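Local structure of sugar-binding transport ATP-binding protein (Pyrococcus horikoshii, 1V43) at residues 9-17 and 29-37; 245-256 and 279-290. The protein probably binds and hydrolyses ATP as the nucleotide-binding subunit of an ABC transporter that takes up sugars. All coordinates share one frame; numbering follows the deposited sequence.

Interaction 1 of 2, residues 9-17 and 29-37; sequences MVEVKLENL and KLNLTIKDG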
loop_
_atom_site.group_PDB
_atom_site.type_symbol
_atom_site.label_atom_id
_atom_site.label_comp_id
_atom_site.label_asym_id
_atom_site.label_seq_id
_atom_site.Cartn_x
_atom_site.Cartn_y
_atom_site.Cartn_z
ATOM N N MET A 9 23.250 24.365 -8.519
ATOM C CA MET A 9 23.366 22.915 -8.362
ATOM C C MET A 9 24.580 22.715 -7.447
ATOM O O MET A 9 25.724 22.885 -7.863
ATOM C CB MET A 9 23.573 22.215 -9.716
ATOM C CG MET A 9 22.376 22.359 -10.670
ATOM S SD MET A 9 22.459 21.379 -12.213
ATOM C CE MET A 9 23.356 22.519 -13.295
ATOM N N VAL A 10 24.311 22.378 -6.187
ATOM C CA VAL A 10 25.361 22.202 -5.193
ATOM C C VAL A 10 25.623 20.759 -4.735
ATOM O O VAL A 10 24.755 20.087 -4.158
ATOM C CB VAL A 10 25.055 23.080 -3.953
ATOM C CG1 VAL A 10 26.105 22.881 -2.886
ATOM C CG2 VAL A 10 24.981 24.538 -4.367
ATOM N N GLU A 11 26.835 20.287 -4.992
ATOM C CA GLU A 11 27.209 18.947 -4.580
ATOM C C GLU A 11 27.381 18.935 -3.065
ATOM O O GLU A 11 27.951 19.865 -2.502
ATOM C CB GLU A 11 28.522 18.522 -5.238
ATOM C CG GLU A 11 29.047 17.223 -4.692
ATOM C CD GLU A 11 30.256 16.734 -5.456
ATOM O OE1 GLU A 11 30.099 16.454 -6.661
ATOM O OE2 GLU A 11 31.353 16.638 -4.852
ATOM N N VAL A 12 26.880 17.884 -2.414
ATOM C CA VAL A 12 26.983 17.745 -0.968
ATOM C C VAL A 12 27.786 16.502 -0.583
ATOM O O VAL A 12 27.486 15.386 -1.030
ATOM C CB VAL A 12 25.581 17.646 -0.313
ATOM C CG1 VAL A 12 25.721 17.408 1.186
ATOM C CG2 VAL A 12 24.818 18.927 -0.548
ATOM N N LYS A 13 28.808 16.700 0.242
ATOM C CA LYS A 13 29.654 15.589 0.695
ATOM C C LYS A 13 29.524 15.368 2.186
ATOM O O LYS A 13 29.641 16.307 2.971
ATOM C CB LYS A 13 31.136 15.865 0.437
ATOM C CG LYS A 13 31.607 15.975 -0.989
ATOM C CD LYS A 13 33.097 16.299 -0.944
ATOM C CE LYS A 13 33.656 16.716 -2.287
ATOM N NZ LYS A 13 32.992 17.943 -2.768
ATOM N N LEU A 14 29.286 14.128 2.581
ATOM C CA LEU A 14 29.225 13.808 3.998
ATOM C C LEU A 14 30.475 12.933 4.194
ATOM O O LEU A 14 30.603 11.892 3.557
ATOM C CB LEU A 14 27.939 13.037 4.321
ATOM C CG LEU A 14 26.585 13.650 3.902
ATOM C CD1 LEU A 14 25.459 12.729 4.403
ATOM C CD2 LEU A 14 26.408 15.047 4.487
ATOM N N GLU A 15 31.402 13.361 5.049
ATOM C CA GLU A 15 32.643 12.596 5.251
ATOM C C GLU A 15 32.764 11.986 6.610
ATOM O O GLU A 15 32.765 12.704 7.610
ATOM C CB GLU A 15 33.890 13.456 5.082
ATOM C CG GLU A 15 34.051 14.191 3.791
ATOM C CD GLU A 15 35.507 14.582 3.563
ATOM O OE1 GLU A 15 36.203 14.967 4.537
ATOM O OE2 GLU A 15 35.949 14.504 2.406
ATOM N N ASN A 16 32.901 10.666 6.643
ATOM C CA ASN A 16 33.046 9.932 7.894
ATOM C C ASN A 16 32.159 10.534 8.962
ATOM O O ASN A 16 32.604 10.782 10.082
ATOM C CB ASN A 16 34.508 9.961 8.355
ATOM C CG ASN A 16 34.765 9.030 9.532
ATOM O OD1 ASN A 16 34.345 9.293 10.670
ATOM N ND2 ASN A 16 35.444 7.924 9.260
ATOM N N LEU A 17 30.905 10.781 8.602
ATOM C CA LEU A 17 29.932 11.366 9.518
ATOM C C LEU A 17 29.445 10.339 10.523
ATOM O O LEU A 17 28.941 9.273 10.152
ATOM C CB LEU A 17 28.704 11.887 8.758
ATOM C CG LEU A 17 28.357 13.368 8.626
ATOM C CD1 LEU A 17 26.843 13.484 8.416
ATOM C CD2 LEU A 17 28.777 14.147 9.853
ATOM N N LYS A 29 29.846 6.377 10.754
ATOM C CA LYS A 29 30.789 6.658 9.669
ATOM C C LYS A 29 30.177 6.680 8.267
ATOM O O LYS A 29 30.612 5.970 7.359
ATOM C CB LYS A 29 31.953 5.653 9.704
ATOM C CG LYS A 29 32.852 5.790 10.931
ATOM C CD LYS A 29 34.097 4.911 10.819
ATOM C CE LYS A 29 35.034 5.115 12.008
ATOM N NZ LYS A 29 36.230 4.223 11.926
ATOM N N LEU A 30 29.171 7.523 8.098
ATOM C CA LEU A 30 28.503 7.662 6.823
ATOM C C LEU A 30 29.396 8.410 5.830
ATOM O O LEU A 30 29.947 9.462 6.138
ATOM C CB LEU A 30 27.178 8.422 7.026
ATOM C CG LEU A 30 26.266 8.638 5.822
ATOM C CD1 LEU A 30 25.804 7.302 5.290
ATOM C CD2 LEU A 30 25.053 9.475 6.239
ATOM N N ASN A 31 29.551 7.842 4.641
ATOM C CA ASN A 31 30.324 8.460 3.583
ATOM C C ASN A 31 29.403 8.542 2.375
ATOM O O ASN A 31 28.929 7.528 1.855
ATOM C CB ASN A 31 31.583 7.648 3.301
ATOM C CG ASN A 31 32.659 7.890 4.350
ATOM O OD1 ASN A 31 32.907 7.053 5.216
ATOM N ND2 ASN A 31 33.283 9.062 4.290
ATOM N N LEU A 32 29.127 9.765 1.947
ATOM C CA LEU A 32 28.202 9.972 0.852
ATOM C C LEU A 32 28.510 11.211 0.032
ATOM O O LEU A 32 28.753 12.280 0.583
ATOM C CB LEU A 32 26.793 10.135 1.426
ATOM C CG LEU A 32 25.644 9.247 0.983
ATOM C CD1 LEU A 32 24.341 9.735 1.621
ATOM C CD2 LEU A 32 25.553 9.279 -0.527
ATOM N N THR A 33 28.479 11.062 -1.284
ATOM C CA THR A 33 28.681 12.189 -2.177
ATOM C C THR A 33 27.377 12.376 -2.956
ATOM O O THR A 33 27.076 11.617 -3.876
ATOM C CB THR A 33 29.846 11.953 -3.149
ATOM O OG1 THR A 33 31.055 11.777 -2.406
ATOM C CG2 THR A 33 30.015 13.136 -4.063
ATOM N N ILE A 34 26.599 13.373 -2.545
ATOM C CA ILE A 34 25.319 13.705 -3.162
ATOM C C ILE A 34 25.552 14.644 -4.340
ATOM O O ILE A 34 25.951 15.785 -4.154
ATOM C CB ILE A 34 24.403 14.346 -2.111
ATOM C CG1 ILE A 34 24.193 13.327 -0.983
ATOM C CG2 ILE A 34 23.065 14.694 -2.715
ATOM C CD1 ILE A 34 23.737 13.899 0.297
ATOM N N LYS A 35 25.287 14.165 -5.556
ATOM C CA LYS A 35 25.544 14.964 -6.753
ATOM C C LYS A 35 24.737 16.247 -6.886
ATOM O O LYS A 35 23.570 16.316 -6.483
ATOM C CB LYS A 35 25.409 14.086 -8.008
ATOM C CG LYS A 35 26.348 12.855 -7.962
ATOM C CD LYS A 35 26.263 11.967 -9.199
ATOM C CE LYS A 35 26.989 10.631 -8.965
ATOM N NZ LYS A 35 26.968 9.747 -10.171
ATOM N N ASP A 36 25.384 17.281 -7.420
ATOM C CA ASP A 36 24.731 18.566 -7.605
ATOM C C ASP A 36 23.479 18.386 -8.455
ATOM O O ASP A 36 23.524 17.817 -9.533
ATOM C CB ASP A 36 25.674 19.579 -8.276
ATOM C CG ASP A 36 26.140 19.127 -9.649
ATOM O OD1 ASP A 36 26.836 18.089 -9.731
ATOM O OD2 ASP A 36 25.809 19.806 -10.646
ATOM N N GLY A 37 22.359 18.863 -7.933
ATOM C CA GLY A 37 21.114 18.763 -8.651
ATOM C C GLY A 37 20.394 17.434 -8.622
ATOM O O GLY A 37 19.378 17.306 -9.296
HETATM O O HOH W 1 28.100 16.358 -8.343
#
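Met-9 and Asp-36 open the contact: the Met-9 CB lies 3.4 Å from Asp-36 OD2, their side chains crossing at a slant. Glu-11 runs out extended, with CG anti to the backbone N (chi1 172°), and its carboxylate takes two partners. OE1 accepts a hydrogen bond from a water that also donates to Asp-36 OD1, joining two acidic groups, while OE2 forms a salt bridge with Lys-13 NZ at 3.0 Å. That nearby ammonium probably eases the like charges of Glu-11 and Asp-36. Glu-11 OE2 also lies 3.8 Å from the Thr-33 methyl, CG2. From Val-12 the chains pair antiparallel; Val-12 and Ile-34 exchange both backbone bonds, and their side chains lie side by side, CB to CB 3.9 Å. These are the first two strands of the antiparallel sheet of the ABC ATPase domain, joined as a hairpin. Leu-14 pairs likewise with Leu-32, its N bonding Leu-32 O at 2.8 Å with a nearly straight N-H (172°). Its CD1 reaches along the face shared with Val-12 and Ile-34 to Leu-30 CD2, 3.8 Å away; on that face Leu-14 and Leu-30 also meet Thr-53 of helix 50-58, whose first turn holds the last P-loop residues. Asn-16 lies alongside the aliphatic chain of Lys-29. Here the register slips by one residue in a G1 beta bulge, Asn-16 and Leu-17 both facing Leu-30. Beyond it Leu-17 O accepts from Leu-30 N at 2.7 Å, and Leu-17 N bonds Leu-30 O in return. Leu-17 CB and Leu-30 CB touch at 4.2 Å.

Interaction 2 of 2, residues 245-256 and 279-290; sequences PEMNILEVSVGD and YVGKTVLFGIRP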
loop_
_atom_site.group_PDB
_atom_site.type_symbol
_atom_site.label_atom_id
_atom_site.label_comp_id
_atom_site.label_asym_id
_atom_site.label_seq_id
_atom_site.Cartn_x
_atom_site.Cartn_y
_atom_site.Cartn_z
ATOM N N PRO A 245 4.617 -7.448 -2.557
ATOM C CA PRO A 245 5.139 -8.421 -1.585
ATOM C C PRO A 245 6.656 -8.558 -1.720
ATOM O O PRO A 245 7.204 -8.445 -2.811
ATOM C CB PRO A 245 4.462 -9.727 -1.986
ATOM C CG PRO A 245 3.258 -9.311 -2.727
ATOM C CD PRO A 245 3.645 -8.087 -3.465
ATOM N N GLU A 246 7.307 -8.842 -0.601
ATOM C CA GLU A 246 8.747 -9.006 -0.521
ATOM C C GLU A 246 9.361 -10.161 -1.308
ATOM O O GLU A 246 8.697 -11.130 -1.636
ATOM C CB GLU A 246 9.126 -9.169 0.948
ATOM C CG GLU A 246 8.979 -7.910 1.761
ATOM C CD GLU A 246 9.291 -8.133 3.238
ATOM O OE1 GLU A 246 10.026 -9.101 3.557
ATOM O OE2 GLU A 246 8.806 -7.329 4.068
ATOM N N MET A 247 10.654 -10.057 -1.582
ATOM C CA MET A 247 11.375 -11.115 -2.286
ATOM C C MET A 247 11.366 -12.373 -1.429
ATOM O O MET A 247 11.574 -12.294 -0.220
ATOM C CB MET A 247 12.826 -10.705 -2.516
ATOM C CG MET A 247 13.730 -11.852 -2.992
ATOM S SD MET A 247 15.480 -11.357 -3.199
ATOM C CE MET A 247 15.328 -10.119 -4.509
ATOM N N ASN A 248 11.123 -13.527 -2.041
ATOM C CA ASN A 248 11.127 -14.787 -1.304
ATOM C C ASN A 248 12.570 -15.147 -0.945
ATOM O O ASN A 248 13.439 -15.179 -1.814
ATOM C CB ASN A 248 10.528 -15.907 -2.158
ATOM C CG ASN A 248 9.087 -15.649 -2.523
ATOM O OD1 ASN A 248 8.761 -15.355 -3.677
ATOM N ND2 ASN A 248 8.211 -15.739 -1.536
ATOM N N ILE A 249 12.826 -15.400 0.334
ATOM C CA ILE A 249 14.167 -15.775 0.787
ATOM C C ILE A 249 14.134 -17.212 1.316
ATOM O O ILE A 249 13.522 -17.496 2.343
ATOM C CB ILE A 249 14.674 -14.825 1.904
ATOM C CG1 ILE A 249 14.736 -13.381 1.390
ATOM C CG2 ILE A 249 16.055 -15.247 2.357
ATOM C CD1 ILE A 249 15.711 -13.185 0.250
ATOM N N LEU A 250 14.790 -18.118 0.600
ATOM C CA LEU A 250 14.812 -19.519 0.998
ATOM C C LEU A 250 16.210 -20.052 1.272
ATOM O O LEU A 250 17.126 -19.869 0.479
ATOM C CB LEU A 250 14.156 -20.384 -0.083
ATOM C CG LEU A 250 12.705 -20.069 -0.429
ATOM C CD1 LEU A 250 12.164 -21.135 -1.370
ATOM C CD2 LEU A 250 11.881 -20.004 0.837
ATOM N N GLU A 251 16.356 -20.730 2.399
ATOM C CA GLU A 251 17.633 -21.311 2.796
ATOM C C GLU A 251 17.901 -22.567 1.970
ATOM O O GLU A 251 17.086 -23.477 1.954
ATOM C CB GLU A 251 17.575 -21.657 4.281
ATOM C CG GLU A 251 18.895 -22.017 4.910
ATOM C CD GLU A 251 18.783 -22.147 6.418
ATOM O OE1 GLU A 251 19.780 -22.550 7.054
ATOM O OE2 GLU A 251 17.698 -21.841 6.968
ATOM N N VAL A 252 19.030 -22.615 1.267
ATOM C CA VAL A 252 19.353 -23.789 0.462
ATOM C C VAL A 252 20.836 -24.200 0.484
ATOM O O VAL A 252 21.695 -23.461 0.971
ATOM C CB VAL A 252 18.925 -23.595 -1.011
ATOM C CG1 VAL A 252 17.433 -23.294 -1.080
ATOM C CG2 VAL A 252 19.738 -22.493 -1.657
ATOM N N SER A 253 21.119 -25.391 -0.043
ATOM C CA SER A 253 22.481 -25.914 -0.105
ATOM C C SER A 253 22.912 -26.024 -1.560
ATOM O O SER A 253 22.118 -26.414 -2.414
ATOM C CB SER A 253 22.550 -27.288 0.562
ATOM O OG SER A 253 22.260 -27.188 1.945
ATOM N N VAL A 254 24.167 -25.680 -1.835
ATOM C CA VAL A 254 24.710 -25.714 -3.192
ATOM C C VAL A 254 25.321 -27.072 -3.550
ATOM O O VAL A 254 26.079 -27.639 -2.763
ATOM C CB VAL A 254 25.800 -24.632 -3.367
ATOM C CG1 VAL A 254 26.213 -24.539 -4.827
ATOM C CG2 VAL A 254 25.289 -23.287 -2.862
ATOM N N GLY A 255 25.010 -27.581 -4.743
ATOM C CA GLY A 255 25.545 -28.870 -5.160
ATOM C C GLY A 255 26.309 -28.862 -6.477
ATOM O O GLY A 255 26.626 -27.798 -7.008
ATOM N N ASP A 256 26.603 -30.057 -6.995
ATOM C CA ASP A 256 27.330 -30.223 -8.257
ATOM C C ASP A 256 26.994 -29.104 -9.230
ATOM O O ASP A 256 27.880 -28.495 -9.833
ATOM C CB ASP A 256 26.980 -31.572 -8.903
ATOM C CG ASP A 256 27.589 -32.754 -8.165
ATOM O OD1 ASP A 256 27.614 -32.714 -6.915
ATOM O OD2 ASP A 256 28.030 -33.730 -8.830
ATOM N N TYR A 279 30.914 -22.238 -2.540
ATOM C CA TYR A 279 29.790 -22.567 -1.674
ATOM C C TYR A 279 29.250 -23.970 -1.864
ATOM O O TYR A 279 28.348 -24.384 -1.134
ATOM C CB TYR A 279 28.647 -21.561 -1.860
ATOM C CG TYR A 279 28.958 -20.179 -1.327
ATOM C CD1 TYR A 279 29.661 -19.253 -2.094
ATOM C CD2 TYR A 279 28.579 -19.811 -0.039
ATOM C CE1 TYR A 279 29.981 -17.992 -1.587
ATOM C CE2 TYR A 279 28.892 -18.558 0.476
ATOM C CZ TYR A 279 29.592 -17.653 -0.303
ATOM O OH TYR A 279 29.896 -16.408 0.204
ATOM N N VAL A 280 29.779 -24.706 -2.838
ATOM C CA VAL A 280 29.303 -26.067 -3.049
ATOM C C VAL A 280 29.437 -26.765 -1.700
ATOM O O VAL A 280 30.496 -26.718 -1.084
ATOM C CB VAL A 280 30.146 -26.828 -4.104
ATOM C CG1 VAL A 280 29.488 -28.160 -4.426
ATOM C CG2 VAL A 280 30.280 -26.003 -5.368
ATOM N N GLY A 281 28.349 -27.372 -1.231
ATOM C CA GLY A 281 28.369 -28.062 0.048
ATOM C C GLY A 281 28.064 -27.179 1.249
ATOM O O GLY A 281 28.040 -27.655 2.388
ATOM N N LYS A 282 27.825 -25.895 1.005
ATOM C CA LYS A 282 27.529 -24.956 2.082
ATOM C C LYS A 282 26.139 -24.349 1.891
ATOM O O LYS A 282 25.589 -24.372 0.784
ATOM C CB LYS A 282 28.584 -23.846 2.100
ATOM C CG LYS A 282 28.872 -23.279 3.477
ATOM C CD LYS A 282 29.553 -24.310 4.363
ATOM C CE LYS A 282 29.931 -23.714 5.716
ATOM N NZ LYS A 282 30.688 -24.675 6.572
ATOM N N THR A 283 25.572 -23.807 2.965
ATOM C CA THR A 283 24.246 -23.195 2.898
ATOM C C THR A 283 24.276 -21.700 2.559
ATOM O O THR A 283 25.079 -20.935 3.097
ATOM C CB THR A 283 23.485 -23.362 4.222
ATOM O OG1 THR A 283 23.217 -24.750 4.451
ATOM C CG2 THR A 283 22.172 -22.600 4.180
ATOM N N VAL A 284 23.378 -21.297 1.665
ATOM C CA VAL A 284 23.265 -19.908 1.239
ATOM C C VAL A 284 21.791 -19.527 1.202
ATOM O O VAL A 284 20.926 -20.391 1.307
ATOM C CB VAL A 284 23.877 -19.704 -0.161
ATOM C CG1 VAL A 284 25.375 -19.921 -0.100
ATOM C CG2 VAL A 284 23.248 -20.667 -1.165
ATOM N N LEU A 285 21.498 -18.238 1.070
ATOM C CA LEU A 285 20.114 -17.796 1.030
ATOM C C LEU A 285 19.714 -17.537 -0.423
ATOM O O LEU A 285 20.332 -16.727 -1.117
ATOM C CB LEU A 285 19.940 -16.534 1.880
ATOM C CG LEU A 285 20.304 -16.687 3.362
ATOM C CD1 LEU A 285 20.074 -15.378 4.086
ATOM C CD2 LEU A 285 19.468 -17.796 4.006
ATOM N N PHE A 286 18.701 -18.268 -0.874
ATOM C CA PHE A 286 18.161 -18.172 -2.228
ATOM C C PHE A 286 17.038 -17.132 -2.232
ATOM O O PHE A 286 16.235 -17.078 -1.307
ATOM C CB PHE A 286 17.595 -19.532 -2.644
ATOM C CG PHE A 286 16.802 -19.508 -3.924
ATOM C CD1 PHE A 286 17.437 -19.401 -5.154
ATOM C CD2 PHE A 286 15.419 -19.613 -3.899
ATOM C CE1 PHE A 286 16.705 -19.404 -6.336
ATOM C CE2 PHE A 286 14.684 -19.618 -5.075
ATOM C CZ PHE A 286 15.330 -19.514 -6.296
ATOM N N GLY A 287 16.981 -16.317 -3.276
ATOM C CA GLY A 287 15.947 -15.307 -3.346
ATOM C C GLY A 287 15.376 -15.106 -4.737
ATOM O O GLY A 287 16.110 -15.064 -5.726
ATOM N N ILE A 288 14.053 -15.006 -4.819
ATOM C CA ILE A 288 13.386 -14.763 -6.093
ATOM C C ILE A 288 12.121 -14.000 -5.755
ATOM O O ILE A 288 11.406 -14.376 -4.831
ATOM C CB ILE A 288 13.073 -16.079 -6.855
ATOM C CG1 ILE A 288 12.488 -15.735 -8.222
ATOM C CG2 ILE A 288 12.138 -16.969 -6.048
ATOM C CD1 ILE A 288 12.190 -16.931 -9.058
ATOM N N ARG A 289 11.873 -12.898 -6.466
ATOM C CA ARG A 289 10.699 -12.063 -6.188
ATOM C C ARG A 289 9.399 -12.652 -6.719
ATOM O O ARG A 289 9.394 -13.259 -7.782
ATOM C CB ARG A 289 10.874 -10.657 -6.792
ATOM C CG ARG A 289 12.031 -9.857 -6.227
ATOM C CD ARG A 289 11.959 -8.436 -6.738
ATOM N NE ARG A 289 13.125 -7.632 -6.397
ATOM C CZ ARG A 289 13.284 -6.957 -5.271
ATOM N NH1 ARG A 289 12.344 -6.987 -4.334
ATOM N NH2 ARG A 289 14.363 -6.201 -5.103
ATOM N N PRO A 290 8.287 -12.464 -5.984
ATOM C CA PRO A 290 6.943 -12.950 -6.339
ATOM C C PRO A 290 6.606 -12.612 -7.799
ATOM O O PRO A 290 6.049 -13.436 -8.529
ATOM C CB PRO A 290 6.029 -12.197 -5.372
ATOM C CG PRO A 290 6.902 -12.055 -4.130
ATOM C CD PRO A 290 8.252 -11.671 -4.736
HETATM O O HOH W 2 9.507 -7.855 -4.616
#
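The guanidinium of Arg-289 carries the methyl of Met-247 on one face, CE standing 3.7 Å above the plane and over its centre. Met-247 gets there with CG anti to the backbone N (chi1 168°) and a bend at chi3, which folds its end back across the arginine chain. The guanidinium nitrogens are held by carbonyls: NH2 bonds Tyr-230 O and NH1 bonds Ile-242 O, and a water bound to NH1 probably also reaches Pro-245 O. The Phe-286 ring receives Leu-250 CB at its edge, near the ring plane, 4.1 Å from CD2, and Phe-286 CB meets Val-252 CG2 at 3.8 Å. Strands 248-255 and 283-288 run antiparallel, Leu-250 and Phe-286 exchanging short backbone bonds and Val-252 N pointing almost straight at Val-284 O (178° at the hydrogen). On the face bearing Phe-286, Val-254 CG2 packs crosswise against Val-284 CG2 at 3.7 Å; Leu-259 of the next strand adds to this apolar layer. The other face is mixed: Ile-249 meets Leu-285 there, and Glu-251 lays CG against the Thr-283 methyl, CG2, at 3.4 Å, while its carboxylate oxygens form salt bridges to Lys-365 and Arg-262. Before strand 283-288 begins, a type II turn from Tyr-279 to Lys-282 presents Gly-281 N to Val-254 O (2.8 Å), and Tyr-279 CB touches Val-254 CG2. Past its end, Pro-290 packs its CD 3.2 Å from Glu-246 O. Such a twisted antiparallel pair, flanked by strands 258-261 and 361-364, is part of the OB-fold domain, which in MalK-type ATPases serves regulation and probably does so here.

Overall arrangement
Near the N terminus, interaction 1 closes a short hairpin: 11 residues separate its segments, and strands 12-21 and 24-34 stay paired at the edge of the antiparallel sheet of the ABC domain. The chain then builds the rest of that domain, including helix 50-58, which packs on the hairpin, and the P-loop nearby. Only afterwards does interaction 2 open, closing a loop of 22 residues that contains strands 258-261 and 264-267 and joining the middle of the five-stranded sheet of the OB-fold domain. The two contacts follow in series, neither nested nor crossed. Their centres lie 35 Å apart, and their nearest atoms about 20 Å.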